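Local coordinates for cutm, flavoprotein of carbon monoxide dehydrogenase (PDB 1FFV) that serves as the FAD-carrying subunit of carbon monoxide dehydrogenase, where the flavin probably passes electrons from carbon monoxide oxidation on to an external acceptor, at residues I54-I63 and V71-N79; A134-R145 and L160-R171. One frame throughout, in Å; residues are numbered along the deposited sequence.

Interaction 1. Residues I54-I63 and V71-N79; sequences INRIPELRGI and VIGAMTVEN. With FAD (flavin-adenine dinucleotide), chain J.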
# COMPACT_ATOMS: atom_id res chain seq x y z
N ILE C 54 -43.44 -8.73 -4.91
CA ILE C 54 -44.73 -8.16 -4.57
C ILE C 54 -44.64 -7.10 -3.45
O ILE C 54 -45.65 -6.77 -2.84
CB ILE C 54 -45.76 -9.25 -4.21
CG1 ILE C 54 -45.23 -10.15 -3.09
CG2 ILE C 54 -46.09 -10.08 -5.45
CD1 ILE C 54 -46.20 -11.22 -2.63
N ASN C 55 -43.45 -6.54 -3.22
CA ASN C 55 -43.23 -5.51 -2.19
C ASN C 55 -43.66 -4.11 -2.59
O ASN C 55 -43.65 -3.20 -1.75
CB ASN C 55 -41.75 -5.42 -1.78
CG ASN C 55 -41.34 -6.50 -0.81
OD1 ASN C 55 -40.80 -7.53 -1.23
ND2 ASN C 55 -41.55 -6.27 0.48
N ARG C 56 -44.00 -3.90 -3.86
CA ARG C 56 -44.41 -2.58 -4.32
C ARG C 56 -45.90 -2.50 -4.69
O ARG C 56 -46.31 -1.69 -5.52
CB ARG C 56 -43.53 -2.15 -5.50
CG ARG C 56 -42.02 -2.11 -5.19
CD ARG C 56 -41.63 -0.92 -4.32
NE ARG C 56 -41.88 0.36 -4.99
N ILE C 57 -46.69 -3.35 -4.04
CA ILE C 57 -48.14 -3.41 -4.24
C ILE C 57 -48.81 -2.96 -2.95
O ILE C 57 -48.91 -3.74 -2.00
CB ILE C 57 -48.57 -4.85 -4.58
CG1 ILE C 57 -47.83 -5.34 -5.83
CG2 ILE C 57 -50.06 -4.92 -4.81
CD1 ILE C 57 -48.10 -6.79 -6.20
N PRO C 58 -49.30 -1.71 -2.90
CA PRO C 58 -49.96 -1.15 -1.71
C PRO C 58 -51.22 -1.86 -1.23
O PRO C 58 -51.59 -1.75 -0.06
CB PRO C 58 -50.23 0.30 -2.11
CG PRO C 58 -50.40 0.22 -3.58
CD PRO C 58 -49.31 -0.74 -4.00
N GLU C 59 -51.88 -2.59 -2.13
CA GLU C 59 -53.10 -3.30 -1.78
C GLU C 59 -52.82 -4.56 -0.95
O GLU C 59 -53.75 -5.20 -0.45
CB GLU C 59 -53.89 -3.66 -3.05
CG GLU C 59 -53.25 -3.20 -4.38
CD GLU C 59 -53.33 -1.68 -4.66
OE1 GLU C 59 -54.17 -0.97 -4.03
OE2 GLU C 59 -52.56 -1.21 -5.53
N LEU C 60 -51.55 -4.91 -0.80
CA LEU C 60 -51.17 -6.07 -0.00
C LEU C 60 -50.73 -5.61 1.37
O LEU C 60 -50.30 -6.41 2.19
CB LEU C 60 -50.04 -6.85 -0.68
CG LEU C 60 -50.33 -7.53 -2.02
CD1 LEU C 60 -49.08 -8.21 -2.53
CD2 LEU C 60 -51.45 -8.55 -1.83
N ARG C 61 -50.84 -4.31 1.62
CA ARG C 61 -50.43 -3.71 2.88
C ARG C 61 -51.59 -3.11 3.67
O ARG C 61 -52.68 -2.93 3.15
CB ARG C 61 -49.37 -2.63 2.62
CG ARG C 61 -48.17 -3.16 1.87
CD ARG C 61 -47.08 -2.12 1.65
NE ARG C 61 -45.93 -2.72 0.97
CZ ARG C 61 -45.10 -3.62 1.51
NH1 ARG C 61 -45.28 -4.05 2.76
NH2 ARG C 61 -44.06 -4.07 0.81
N GLY C 62 -51.35 -2.84 4.95
CA GLY C 62 -52.38 -2.26 5.78
C GLY C 62 -53.07 -3.22 6.73
O GLY C 62 -53.19 -4.41 6.47
N ILE C 63 -53.48 -2.67 7.87
CA ILE C 63 -54.19 -3.42 8.90
C ILE C 63 -55.44 -2.61 9.21
O ILE C 63 -55.36 -1.48 9.69
CB ILE C 63 -53.32 -3.55 10.18
CG1 ILE C 63 -52.08 -4.40 9.90
CG2 ILE C 63 -54.15 -4.12 11.33
CD1 ILE C 63 -51.07 -4.40 11.02
N VAL C 71 -58.48 -7.21 9.44
CA VAL C 71 -57.92 -7.47 8.12
C VAL C 71 -56.45 -7.08 8.11
O VAL C 71 -56.09 -5.92 8.37
CB VAL C 71 -58.68 -6.69 7.03
CG1 VAL C 71 -58.28 -7.17 5.65
CG2 VAL C 71 -60.18 -6.84 7.24
N ILE C 72 -55.60 -8.06 7.81
CA ILE C 72 -54.16 -7.86 7.78
C ILE C 72 -53.60 -8.13 6.38
O ILE C 72 -53.73 -9.24 5.85
CB ILE C 72 -53.46 -8.80 8.79
CG1 ILE C 72 -54.01 -8.56 10.20
CG2 ILE C 72 -51.96 -8.55 8.77
CD1 ILE C 72 -53.51 -9.56 11.24
N GLY C 73 -52.96 -7.12 5.79
CA GLY C 73 -52.37 -7.27 4.47
C GLY C 73 -51.31 -8.37 4.48
O GLY C 73 -50.49 -8.43 5.40
N ALA C 74 -51.33 -9.22 3.47
CA ALA C 74 -50.37 -10.32 3.38
C ALA C 74 -48.92 -9.86 3.52
O ALA C 74 -48.08 -10.59 4.06
CB ALA C 74 -50.54 -11.08 2.08
N MET C 75 -48.63 -8.65 3.04
CA MET C 75 -47.29 -8.09 3.10
C MET C 75 -46.94 -7.35 4.39
O MET C 75 -45.92 -6.66 4.47
CB MET C 75 -47.01 -7.22 1.88
CG MET C 75 -46.79 -8.02 0.60
SD MET C 75 -45.43 -9.20 0.76
CE MET C 75 -44.07 -8.18 0.44
N THR C 76 -47.80 -7.48 5.41
CA THR C 76 -47.53 -6.84 6.69
C THR C 76 -46.28 -7.52 7.25
O THR C 76 -46.18 -8.74 7.32
CB THR C 76 -48.68 -7.04 7.70
OG1 THR C 76 -49.86 -6.41 7.21
CG2 THR C 76 -48.31 -6.44 9.06
N VAL C 77 -45.32 -6.69 7.64
CA VAL C 77 -44.07 -7.15 8.20
C VAL C 77 -44.26 -7.56 9.67
O VAL C 77 -45.09 -6.98 10.38
CB VAL C 77 -43.01 -6.03 7.97
CG1 VAL C 77 -42.28 -5.66 9.24
CG2 VAL C 77 -42.08 -6.43 6.84
N GLU C 78 -43.51 -8.57 10.13
CA GLU C 78 -43.63 -9.06 11.51
C GLU C 78 -43.62 -7.98 12.61
O GLU C 78 -44.44 -8.04 13.53
CB GLU C 78 -42.56 -10.12 11.81
CG GLU C 78 -42.62 -11.39 10.94
CD GLU C 78 -43.86 -12.27 11.20
OE1 GLU C 78 -44.09 -13.21 10.42
OE2 GLU C 78 -44.59 -12.03 12.18
N ASN C 79 -42.72 -7.00 12.51
CA ASN C 79 -42.65 -5.93 13.50
C ASN C 79 -43.86 -4.99 13.49
O ASN C 79 -44.21 -4.39 14.50
CB ASN C 79 -41.36 -5.11 13.35
CG ASN C 79 -40.14 -5.82 13.92
OD1 ASN C 79 -39.03 -5.62 13.42
ND2 ASN C 79 -40.33 -6.62 14.97
PA FAD J . -40.51 -15.30 1.27
O1A FAD J . -40.72 -14.65 -0.03
O2A FAD J . -39.24 -15.54 1.70
O5B FAD J . -41.21 -16.61 1.10
C5B FAD J . -42.57 -16.64 0.72
C4B FAD J . -42.87 -18.04 0.20
O4B FAD J . -44.33 -18.05 0.08
C3B FAD J . -42.47 -18.33 -1.23
O3B FAD J . -42.63 -19.63 -1.65
C2B FAD J . -43.29 -17.27 -1.92
O2B FAD J . -43.30 -17.48 -3.29
C1B FAD J . -44.62 -17.45 -1.27
N9A FAD J . -45.35 -16.25 -0.93
C8A FAD J . -44.91 -15.18 -0.19
N7A FAD J . -45.83 -14.23 -0.05
C5A FAD J . -46.92 -14.71 -0.73
C6A FAD J . -48.25 -14.15 -0.94
N6A FAD J . -48.65 -12.99 -0.48
N1A FAD J . -49.08 -14.94 -1.69
C2A FAD J . -48.71 -16.14 -2.18
N3A FAD J . -47.53 -16.73 -2.03
C4A FAD J . -46.66 -15.98 -1.29
N1 FAD J . -40.22 -17.96 10.92
C2 FAD J . -40.94 -18.35 11.97
O2 FAD J . -42.11 -18.53 11.89
N3 FAD J . -40.36 -18.57 13.25
C4 FAD J . -39.02 -18.39 13.47
O4 FAD J . -38.57 -18.59 14.57
C4X FAD J . -38.22 -17.97 12.33
N5 FAD J . -36.91 -17.79 12.48
C5X FAD J . -36.20 -17.39 11.39
C6 FAD J . -34.83 -17.20 11.56
C7 FAD J . -34.04 -16.81 10.54
C7M FAD J . -32.55 -16.62 10.76
C8 FAD J . -34.60 -16.57 9.23
C8M FAD J . -33.73 -16.13 8.07
C9 FAD J . -35.98 -16.75 9.04
C9A FAD J . -36.77 -17.15 10.10
N10 FAD J . -38.18 -17.36 9.97
C10 FAD J . -38.89 -17.76 11.04
C1' FAD J . -38.83 -17.10 8.65
C2' FAD J . -39.60 -15.75 8.27
O2' FAD J . -40.25 -15.91 9.50
C3' FAD J . -39.86 -16.47 6.97
O3' FAD J . -39.25 -15.17 6.81
C4' FAD J . -40.81 -15.91 5.93
O4' FAD J . -41.09 -17.30 6.28
C5' FAD J . -41.09 -16.47 4.54
O5' FAD J . -41.83 -15.04 4.67
P FAD J . -41.33 -13.97 3.70
O1P FAD J . -42.29 -12.78 3.93
O2P FAD J . -40.00 -13.63 3.87
O3P FAD J . -41.42 -14.53 2.34
O HOH W 1 -49.42 -3.61 6.98

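Interaction 2. Residues A134-R145 and L160-R171; sequences AHFVLEGPNGRR and LLEENEVMVEIR. With FAD (flavin-adenine dinucleotide), chain J.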
# COMPACT_ATOMS: atom_id res chain seq x y z
N ALA C 134 -58.24 -17.84 11.63
CA ALA C 134 -58.05 -16.96 10.48
C ALA C 134 -58.52 -17.58 9.17
O ALA C 134 -58.74 -18.79 9.07
CB ALA C 134 -56.59 -16.57 10.37
N HIS C 135 -58.69 -16.72 8.18
CA HIS C 135 -59.08 -17.13 6.85
C HIS C 135 -58.20 -16.32 5.91
O HIS C 135 -57.84 -15.18 6.20
CB HIS C 135 -60.56 -16.85 6.59
CG HIS C 135 -61.49 -17.79 7.29
ND1 HIS C 135 -61.76 -17.71 8.64
CD2 HIS C 135 -62.19 -18.85 6.83
CE1 HIS C 135 -62.60 -18.67 8.97
NE2 HIS C 135 -62.88 -19.38 7.89
N PHE C 136 -57.82 -16.93 4.79
CA PHE C 136 -56.94 -16.28 3.84
C PHE C 136 -57.61 -16.01 2.50
O PHE C 136 -58.20 -16.90 1.90
CB PHE C 136 -55.71 -17.16 3.63
CG PHE C 136 -55.07 -17.65 4.91
CD1 PHE C 136 -54.86 -16.78 5.97
CD2 PHE C 136 -54.71 -18.99 5.05
CE1 PHE C 136 -54.30 -17.23 7.16
CE2 PHE C 136 -54.15 -19.46 6.24
CZ PHE C 136 -53.94 -18.58 7.30
N VAL C 137 -57.47 -14.78 2.01
CA VAL C 137 -58.03 -14.37 0.73
C VAL C 137 -56.99 -14.57 -0.39
O VAL C 137 -55.91 -14.00 -0.33
CB VAL C 137 -58.46 -12.90 0.76
CG1 VAL C 137 -59.05 -12.48 -0.57
CG2 VAL C 137 -59.47 -12.69 1.87
N LEU C 138 -57.34 -15.40 -1.38
CA LEU C 138 -56.44 -15.70 -2.50
C LEU C 138 -56.96 -15.16 -3.83
O LEU C 138 -58.12 -15.37 -4.19
CB LEU C 138 -56.26 -17.21 -2.65
CG LEU C 138 -56.10 -18.04 -1.38
CD1 LEU C 138 -55.84 -19.51 -1.73
CD2 LEU C 138 -54.97 -17.48 -0.53
N GLU C 139 -56.09 -14.48 -4.58
CA GLU C 139 -56.51 -13.96 -5.87
C GLU C 139 -55.81 -14.65 -7.02
O GLU C 139 -54.58 -14.72 -7.08
CB GLU C 139 -56.31 -12.45 -5.97
CG GLU C 139 -57.06 -11.88 -7.16
CD GLU C 139 -56.85 -10.40 -7.37
OE1 GLU C 139 -57.15 -9.61 -6.45
OE2 GLU C 139 -56.39 -10.04 -8.47
N GLY C 140 -56.62 -15.17 -7.93
CA GLY C 140 -56.09 -15.85 -9.10
C GLY C 140 -56.64 -15.17 -10.34
O GLY C 140 -57.22 -14.09 -10.23
N PRO C 141 -56.45 -15.75 -11.52
CA PRO C 141 -56.97 -15.14 -12.75
C PRO C 141 -58.50 -15.09 -12.81
O PRO C 141 -59.07 -14.21 -13.47
CB PRO C 141 -56.37 -16.02 -13.85
CG PRO C 141 -56.23 -17.34 -13.18
CD PRO C 141 -55.69 -16.97 -11.83
N ASN C 142 -59.16 -15.99 -12.09
CA ASN C 142 -60.62 -16.06 -12.08
C ASN C 142 -61.29 -15.22 -10.99
O ASN C 142 -62.51 -15.06 -10.98
CB ASN C 142 -61.07 -17.51 -11.96
CG ASN C 142 -60.48 -18.40 -13.04
OD1 ASN C 142 -60.08 -19.54 -12.75
ND2 ASN C 142 -60.40 -17.89 -14.27
N GLY C 143 -60.49 -14.68 -10.07
CA GLY C 143 -61.05 -13.87 -9.01
C GLY C 143 -60.49 -14.20 -7.64
O GLY C 143 -59.36 -14.67 -7.52
N ARG C 144 -61.29 -13.94 -6.61
CA ARG C 144 -60.86 -14.21 -5.25
C ARG C 144 -61.62 -15.36 -4.61
O ARG C 144 -62.74 -15.69 -5.02
CB ARG C 144 -60.98 -12.95 -4.40
CG ARG C 144 -60.02 -11.86 -4.82
CD ARG C 144 -60.05 -10.67 -3.89
NE ARG C 144 -59.03 -9.69 -4.25
CZ ARG C 144 -58.69 -8.64 -3.52
NH1 ARG C 144 -59.28 -8.41 -2.36
NH2 ARG C 144 -57.73 -7.82 -3.94
N ARG C 145 -60.99 -16.00 -3.64
CA ARG C 145 -61.57 -17.10 -2.90
C ARG C 145 -60.97 -17.04 -1.51
O ARG C 145 -59.81 -16.64 -1.34
CB ARG C 145 -61.24 -18.45 -3.55
CG ARG C 145 -59.78 -18.89 -3.41
CD ARG C 145 -59.41 -20.02 -4.35
NE ARG C 145 -59.42 -21.33 -3.71
CZ ARG C 145 -58.39 -22.17 -3.66
NH1 ARG C 145 -57.22 -21.85 -4.21
NH2 ARG C 145 -58.54 -23.36 -3.11
N LEU C 160 -52.99 -24.88 0.26
CA LEU C 160 -54.11 -24.86 -0.69
C LEU C 160 -53.86 -23.84 -1.82
O LEU C 160 -54.52 -23.85 -2.85
CB LEU C 160 -55.40 -24.53 0.07
CG LEU C 160 -56.51 -25.58 0.20
CD1 LEU C 160 -56.00 -27.00 0.16
CD2 LEU C 160 -57.28 -25.31 1.48
N LEU C 161 -52.87 -22.98 -1.61
CA LEU C 161 -52.49 -21.95 -2.57
C LEU C 161 -52.12 -22.56 -3.92
O LEU C 161 -51.35 -23.52 -3.99
CB LEU C 161 -51.31 -21.17 -1.99
CG LEU C 161 -50.98 -19.72 -2.33
CD1 LEU C 161 -52.21 -18.84 -2.38
CD2 LEU C 161 -50.00 -19.24 -1.26
N GLU C 162 -52.70 -22.03 -4.99
CA GLU C 162 -52.43 -22.50 -6.34
C GLU C 162 -51.25 -21.69 -6.91
O GLU C 162 -51.03 -20.55 -6.51
CB GLU C 162 -53.68 -22.30 -7.21
CG GLU C 162 -53.99 -23.44 -8.18
CD GLU C 162 -54.38 -24.73 -7.49
OE1 GLU C 162 -55.28 -24.72 -6.62
OE2 GLU C 162 -53.80 -25.78 -7.83
N GLU C 163 -50.51 -22.28 -7.85
CA GLU C 163 -49.35 -21.61 -8.45
C GLU C 163 -49.62 -20.27 -9.11
O GLU C 163 -48.70 -19.48 -9.33
CB GLU C 163 -48.66 -22.53 -9.45
CG GLU C 163 -47.98 -23.73 -8.83
CD GLU C 163 -47.11 -24.47 -9.83
OE1 GLU C 163 -47.56 -24.69 -10.98
OE2 GLU C 163 -45.96 -24.81 -9.46
N ASN C 164 -50.87 -20.02 -9.47
CA ASN C 164 -51.23 -18.75 -10.10
C ASN C 164 -52.01 -17.83 -9.17
O ASN C 164 -52.70 -16.91 -9.62
CB ASN C 164 -52.00 -18.99 -11.42
CG ASN C 164 -53.26 -19.84 -11.24
OD1 ASN C 164 -53.71 -20.08 -10.12
ND2 ASN C 164 -53.84 -20.28 -12.35
N GLU C 165 -51.88 -18.05 -7.86
CA GLU C 165 -52.58 -17.21 -6.89
C GLU C 165 -51.63 -16.40 -6.02
O GLU C 165 -50.46 -16.74 -5.86
CB GLU C 165 -53.47 -18.05 -5.98
CG GLU C 165 -54.70 -18.62 -6.63
CD GLU C 165 -55.48 -19.49 -5.67
OE1 GLU C 165 -54.86 -20.37 -5.04
OE2 GLU C 165 -56.70 -19.30 -5.53
N VAL C 166 -52.16 -15.32 -5.46
CA VAL C 166 -51.42 -14.42 -4.58
C VAL C 166 -52.28 -14.23 -3.32
O VAL C 166 -53.45 -13.87 -3.43
CB VAL C 166 -51.22 -13.04 -5.24
CG1 VAL C 166 -50.53 -12.07 -4.28
CG2 VAL C 166 -50.40 -13.18 -6.51
N MET C 167 -51.72 -14.53 -2.15
CA MET C 167 -52.48 -14.32 -0.92
C MET C 167 -52.51 -12.83 -0.71
O MET C 167 -51.47 -12.19 -0.64
CB MET C 167 -51.84 -14.99 0.31
CG MET C 167 -52.72 -14.87 1.56
SD MET C 167 -52.06 -15.60 3.08
CE MET C 167 -52.16 -17.34 2.71
N VAL C 168 -53.72 -12.27 -0.66
CA VAL C 168 -53.91 -10.83 -0.50
C VAL C 168 -53.96 -10.34 0.95
O VAL C 168 -53.28 -9.38 1.31
CB VAL C 168 -55.19 -10.37 -1.26
CG1 VAL C 168 -55.55 -8.93 -0.91
CG2 VAL C 168 -54.96 -10.50 -2.76
N GLU C 169 -54.75 -11.01 1.78
CA GLU C 169 -54.89 -10.60 3.17
C GLU C 169 -55.27 -11.74 4.10
O GLU C 169 -55.78 -12.78 3.67
CB GLU C 169 -55.93 -9.48 3.27
CG GLU C 169 -57.26 -9.84 2.61
CD GLU C 169 -58.22 -8.67 2.50
OE1 GLU C 169 -59.40 -8.83 2.89
OE2 GLU C 169 -57.82 -7.60 1.98
N ILE C 170 -55.02 -11.53 5.39
CA ILE C 170 -55.35 -12.50 6.41
C ILE C 170 -56.47 -11.90 7.26
O ILE C 170 -56.31 -10.85 7.90
CB ILE C 170 -54.12 -12.86 7.29
CG1 ILE C 170 -53.09 -13.67 6.48
CG2 ILE C 170 -54.55 -13.67 8.51
CD1 ILE C 170 -52.19 -12.85 5.59
N ARG C 171 -57.63 -12.55 7.23
CA ARG C 171 -58.79 -12.10 7.98
C ARG C 171 -58.99 -12.94 9.22
O ARG C 171 -59.06 -14.17 9.15
CB ARG C 171 -60.04 -12.19 7.12
CG ARG C 171 -59.92 -11.54 5.77
CD ARG C 171 -61.26 -11.52 5.08
NE ARG C 171 -61.47 -10.22 4.47
CZ ARG C 171 -62.36 -9.33 4.89
NH1 ARG C 171 -63.17 -9.58 5.91
NH2 ARG C 171 -62.36 -8.13 4.34
PA FAD J . -40.51 -15.30 1.27
O1A FAD J . -40.72 -14.65 -0.03
O2A FAD J . -39.24 -15.54 1.70
O5B FAD J . -41.21 -16.61 1.10
C5B FAD J . -42.57 -16.64 0.72
C4B FAD J . -42.87 -18.04 0.20
O4B FAD J . -44.33 -18.05 0.08
C3B FAD J . -42.47 -18.33 -1.23
O3B FAD J . -42.63 -19.63 -1.65
C2B FAD J . -43.29 -17.27 -1.92
O2B FAD J . -43.30 -17.48 -3.29
C1B FAD J . -44.62 -17.45 -1.27
N9A FAD J . -45.35 -16.25 -0.93
C8A FAD J . -44.91 -15.18 -0.19
N7A FAD J . -45.83 -14.23 -0.05
C5A FAD J . -46.92 -14.71 -0.73
C6A FAD J . -48.25 -14.15 -0.94
N6A FAD J . -48.65 -12.99 -0.48
N1A FAD J . -49.08 -14.94 -1.69
C2A FAD J . -48.71 -16.14 -2.18
N3A FAD J . -47.53 -16.73 -2.03
C4A FAD J . -46.66 -15.98 -1.29
N1 FAD J . -40.22 -17.96 10.92
C2 FAD J . -40.94 -18.35 11.97
O2 FAD J . -42.11 -18.53 11.89
N3 FAD J . -40.36 -18.57 13.25
C4 FAD J . -39.02 -18.39 13.47
O4 FAD J . -38.57 -18.59 14.57
C4X FAD J . -38.22 -17.97 12.33
N5 FAD J . -36.91 -17.79 12.48
C5X FAD J . -36.20 -17.39 11.39
C6 FAD J . -34.83 -17.20 11.56
C7 FAD J . -34.04 -16.81 10.54
C7M FAD J . -32.55 -16.62 10.76
C8 FAD J . -34.60 -16.57 9.23
C8M FAD J . -33.73 -16.13 8.07
C9 FAD J . -35.98 -16.75 9.04
C9A FAD J . -36.77 -17.15 10.10
N10 FAD J . -38.18 -17.36 9.97
C10 FAD J . -38.89 -17.76 11.04
C1' FAD J . -38.83 -17.10 8.65
C2' FAD J . -39.60 -15.75 8.27
O2' FAD J . -40.25 -15.91 9.50
C3' FAD J . -39.86 -16.47 6.97
O3' FAD J . -39.25 -15.17 6.81
C4' FAD J . -40.81 -15.91 5.93
O4' FAD J . -41.09 -17.30 6.28
C5' FAD J . -41.09 -16.47 4.54
O5' FAD J . -41.83 -15.04 4.67
P FAD J . -41.33 -13.97 3.70
O1P FAD J . -42.29 -12.78 3.93
O2P FAD J . -40.00 -13.63 3.87
O3P FAD J . -41.42 -14.53 2.34
O HOH W 2 -61.81 -15.14 9.32
O HOH W 3 -58.40 -17.39 -6.49

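Interaction 1. Residues I54-I63 and V71-N79
Met-75 drives its side chain into the loop 54-63. Leu-60 CB packs on Met-75 CG at 3.7 Å, Ile-54 CG1 lies 4.0 Å from Met-75 SD, and the terminal methyl abuts the carboxamide of Asn-55, the two side chains crossing at about a right angle. Bends at chi2 (-57°) and chi3 turn the chain so that the sulfur lies by Ile-54 and the methyl reaches Asn-55. Over one face of the Arg-61 guanidinium sits Met-75 CB; the group is held at its edge by an in-plane, almost straight bond from Arg-61 NH2 to Asn-55 O (2.7 Å). The backbones join where a hairpin of the FAD-binding domain begins: Gly-73 N donates to Gly-62 O at 2.8 Å, and Ile-63 and Ile-72 form an antiparallel non-hydrogen-bonded pair. From the last strand residue, Gly-73, a type I turn runs to Thr-76, and Met-75 N reaches Leu-60 O at 2.9 Å. Gly-73 O accepts from both Thr-76 N and Thr-76 OG1, the hydroxyl meeting it on a lone pair. A water accepts from Gly-62 N and donates to Thr-76 OG1. Further out, Ile-54 CD1 and Ala-74 CB each approach the adenine amino nitrogen N6A of FAD to 3.7 Å.

Interaction 2. Residues A134-R145 and L160-R171
Val-137 faces two residues of the opposite strand: its O accepts from Val-168 N at 2.8 Å, its N donates to Glu-169 O at 3.1 Å. This is a classic beta bulge, made by the helix-like backbone of Val-168 (psi -48°) in an otherwise regular antiparallel pairing from His-135 with Arg-171 to Glu-139 with Val-166. Just before the bulge, Met-167 reads the adenine with its main chain, N giving a 2.7 Å bond to FAD N1A while O accepts from N6A. With CG anti to the backbone N (chi1 -175°), its side chain runs straight to SD and bends at chi3, bringing the sulfur in obliquely to the Phe-136 ring, 4.6 Å from its centroid, a Met-aromatic contact. Leu-161 is shared: CD1 meets Leu-138 CD2 at 3.6 Å and CD2 lies against the adenine. Arg-145 and Glu-165 form a salt bridge, with a straight in-plane bond from NH1 to OE2 (2.9 Å); Glu-165 OE1 also takes Glu-162 N on its anti lone pair, fixing the carboxylate's rotation. Ile-116 of helix 112-117 covers the face bearing Phe-136, Met-167 and Ile-170, whereas helix 14-24 packs on Glu-139 and Val-166, and strand 69-73 pairs with the far edge of 166-173.

In the fold
From the N terminus, the chain leaves strand 50-53 through the loop of interaction 1, which joins the two open ends of the hairpin 63-66/69-73 and so closes its short turn. Helices then intervene, among them 112-117, before interaction 2 closes a second, longer loop holding the end of strand 143-148 and the short strands 153-155 and 158-159. The two follow in series, neither enclosing nor crossing the other, yet they meet in space: strand 166-173 returns to lie between 69-73 and 135-140, with probable hydrogen bonds from Ile-170 N to Ile-72 O and from Ala-74 N to Val-168 O. One antiparallel sheet of five strands results, and both contacts border the adenine of FAD.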